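Local coordinates for protein ATP phosphoribosyltransferase regulatory subunit (Bacillus halodurans, PDB 3OD1) that is probably required, together with HisG, for the first step of histidine biosynthesis and may allow its feedback regulation by histidine, at residues 190-193 and 199-202. Sequence-based numbering, arbitrary orientation.
Sequences RFLY and GYRE
The Phe191 ring lies with one face against the backbone of the neighbouring helix, over the peptide link between Gly199 and Tyr200. CE1 sits 3.5 Å from Gly199 C, which lies above the ring toward its rim, and CD1 is equally close to Tyr200 N. The CA of Tyr200 makes a CH-pi contact over the same face, 4.2 Å from the ring centroid and 25° off its normal. The absence of a side chain at Gly199 suits this close seating, since a CB there would run into CE1 of the phenylalanine. At the root of the side chain, Phe191 CB meets Tyr200 CB at 3.7 Å and also lies in the plane of the tyrosine ring, at its edge. Further along that ring, Leu192 brings CD2 to 3.8 Å from Tyr200 CE1, the two side chains crossing at a slant. These contacts join two consecutive helices, 182-193 and 197-206, across a short connection, in a protein related to class II histidyl-tRNA synthetases. Replacing Phe191 by an alanine would keep the CB contact but would probably leave a gap over the Gly199-Tyr200 peptide, with Tyr200 CA losing its CH-pi partner. Tyr200 holds its CG trans to N (chi1 177°), which carries the ring past Leu192 to helix 211-220, where the hydroxyl of this buried tyrosine is hydrogen-bonded to Leu217 O, anchoring the far end of the ring to that helix. Leu220 and Leu221 pack against both Leu192 and Tyr200, while Val272 adds to the apolar surroundings of the leucine. On the phenylalanine side, His203 brings its ring against that of Phe191, the planes inclined by about 35°, and Asn196 OD1 accepts a hydrogen bond from Gly199 N near the start of the second helix.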
ATOM      1  N   ARG B 190     -29.914 -10.815  17.034  1.00 41.88           N
ATOM      2  CA  ARG B 190     -28.661 -11.496  17.332  1.00 47.14           C
ATOM      3  C   ARG B 190     -28.613 -12.874  16.672  1.00 46.13           C
ATOM      4  O   ARG B 190     -27.592 -13.257  16.098  1.00 43.60           O
ATOM      5  CB  ARG B 190     -28.491 -11.631  18.840  1.00 50.78           C
ATOM      6  CG  ARG B 190     -27.353 -12.540  19.252  1.00 52.61           C
ATOM      7  CD  ARG B 190     -26.054 -11.823  19.119  1.00 53.07           C
ATOM      8  NE  ARG B 190     -26.101 -10.538  19.802  1.00 54.85           N
ATOM      9  CZ  ARG B 190     -25.098  -9.667  19.798  1.00 55.87           C
ATOM     10  NH1 ARG B 190     -23.978  -9.958  19.140  1.00 48.23           N
ATOM     11  NH2 ARG B 190     -25.219  -8.513  20.447  1.00 50.12           N
ATOM     12  N   PHE B 191     -29.722 -13.611  16.737  1.00 40.93           N
ATOM     13  CA  PHE B 191     -29.798 -14.905  16.055  1.00 41.11           C
ATOM     14  C   PHE B 191     -29.539 -14.755  14.554  1.00 42.03           C
ATOM     15  O   PHE B 191     -28.811 -15.553  13.963  1.00 41.27           O
ATOM     16  CB  PHE B 191     -31.141 -15.596  16.297  1.00 48.53           C
ATOM     17  CG  PHE B 191     -31.290 -16.159  17.681  1.00 57.18           C
ATOM     18  CD1 PHE B 191     -30.568 -17.275  18.068  1.00 57.47           C
ATOM     19  CD2 PHE B 191     -32.148 -15.570  18.598  1.00 63.40           C
ATOM     20  CE1 PHE B 191     -30.700 -17.798  19.343  1.00 63.77           C
ATOM     21  CE2 PHE B 191     -32.287 -16.087  19.881  1.00 65.38           C
ATOM     22  CZ  PHE B 191     -31.561 -17.200  20.254  1.00 67.02           C
ATOM     23  N   LEU B 192     -30.135 -13.733  13.948  1.00 37.30           N
ATOM     24  CA  LEU B 192     -29.963 -13.477  12.516  1.00 40.02           C
ATOM     25  C   LEU B 192     -28.528 -13.075  12.211  1.00 42.76           C
ATOM     26  O   LEU B 192     -27.921 -13.559  11.258  1.00 40.69           O
ATOM     27  CB  LEU B 192     -30.921 -12.380  12.036  1.00 40.78           C
ATOM     28  CG  LEU B 192     -32.414 -12.696  12.194  1.00 42.60           C
ATOM     29  CD1 LEU B 192     -33.270 -11.454  11.975  1.00 44.81           C
ATOM     30  CD2 LEU B 192     -32.826 -13.816  11.243  1.00 46.81           C
ATOM     31  N   TYR B 193     -27.994 -12.182  13.029  1.00 38.55           N
ATOM     32  CA  TYR B 193     -26.625 -11.721  12.873  1.00 40.14           C
ATOM     33  C   TYR B 193     -25.645 -12.894  12.865  1.00 43.96           C
ATOM     34  O   TYR B 193     -24.686 -12.926  12.087  1.00 43.65           O
ATOM     35  CB  TYR B 193     -26.303 -10.754  14.010  1.00 41.59           C
ATOM     36  CG  TYR B 193     -24.866 -10.321  14.080  1.00 42.84           C
ATOM     37  CD1 TYR B 193     -24.312  -9.515  13.092  1.00 38.41           C
ATOM     38  CD2 TYR B 193     -24.067 -10.690  15.157  1.00 49.64           C
ATOM     39  CE1 TYR B 193     -22.986  -9.104  13.165  1.00 41.76           C
ATOM     40  CE2 TYR B 193     -22.753 -10.292  15.242  1.00 51.88           C
ATOM     41  CZ  TYR B 193     -22.211  -9.502  14.246  1.00 50.83           C
ATOM     42  OH  TYR B 193     -20.897  -9.106  14.344  1.00 52.46           O
ATOM     43  N   GLY B 199     -31.457 -21.691  16.457  1.00 65.49           N
ATOM     44  CA  GLY B 199     -31.672 -20.983  17.707  1.00 64.31           C
ATOM     45  C   GLY B 199     -32.825 -20.003  17.590  1.00 66.25           C
ATOM     46  O   GLY B 199     -33.622 -19.844  18.517  1.00 65.13           O
ATOM     47  N   TYR B 200     -32.911 -19.356  16.434  1.00 62.98           N
ATOM     48  CA  TYR B 200     -33.948 -18.378  16.148  1.00 60.77           C
ATOM     49  C   TYR B 200     -35.341 -19.000  16.195  1.00 65.70           C
ATOM     50  O   TYR B 200     -36.246 -18.451  16.831  1.00 65.68           O
ATOM     51  CB  TYR B 200     -33.684 -17.743  14.783  1.00 58.35           C
ATOM     52  CG  TYR B 200     -34.719 -16.752  14.304  1.00 57.90           C
ATOM     53  CD1 TYR B 200     -34.483 -15.383  14.372  1.00 56.98           C
ATOM     54  CD2 TYR B 200     -35.915 -17.183  13.744  1.00 58.71           C
ATOM     55  CE1 TYR B 200     -35.414 -14.474  13.912  1.00 53.63           C
ATOM     56  CE2 TYR B 200     -36.854 -16.282  13.285  1.00 55.92           C
ATOM     57  CZ  TYR B 200     -36.599 -14.931  13.374  1.00 54.89           C
ATOM     58  OH  TYR B 200     -37.532 -14.037  12.908  1.00 49.68           O
ATOM     59  N   ARG B 201     -35.518 -20.142  15.533  1.00 62.33           N
ATOM     60  CA  ARG B 201     -36.805 -20.841  15.568  1.00 69.60           C
ATOM     61  C   ARG B 201     -37.154 -21.272  16.992  1.00 66.93           C
ATOM     62  O   ARG B 201     -38.291 -21.124  17.432  1.00 63.31           O
ATOM     63  CB  ARG B 201     -36.811 -22.063  14.640  1.00 67.68           C
ATOM     64  CG  ARG B 201     -36.697 -21.744  13.160  1.00 72.13           C
ATOM     65  CD  ARG B 201     -36.511 -23.026  12.344  1.00 81.01           C
ATOM     66  NE  ARG B 201     -35.868 -22.791  11.051  1.00 82.85           N
ATOM     67  CZ  ARG B 201     -36.503 -22.326   9.977  1.00 83.74           C
ATOM     68  NH1 ARG B 201     -37.798 -22.035  10.045  1.00 84.78           N
ATOM     69  NH2 ARG B 201     -35.844 -22.143   8.839  1.00 81.11           N
ATOM     70  N   GLU B 202     -36.165 -21.800  17.705  1.00 71.77           N
ATOM     71  CA  GLU B 202     -36.369 -22.268  19.070  1.00 80.65           C
ATOM     72  C   GLU B 202     -36.802 -21.109  19.963  1.00 78.07           C
ATOM     73  O   GLU B 202     -37.706 -21.248  20.784  1.00 80.03           O
ATOM     74  CB  GLU B 202     -35.084 -22.901  19.612  1.00 90.02           C
ATOM     75  CG  GLU B 202     -35.300 -23.878  20.760  1.00103.13           C
ATOM     76  CD  GLU B 202     -35.847 -25.222  20.294  1.00112.73           C
ATOM     77  OE1 GLU B 202     -36.644 -25.835  21.041  1.00111.97           O
ATOM     78  OE2 GLU B 202     -35.481 -25.666  19.183  1.00116.14           O
TER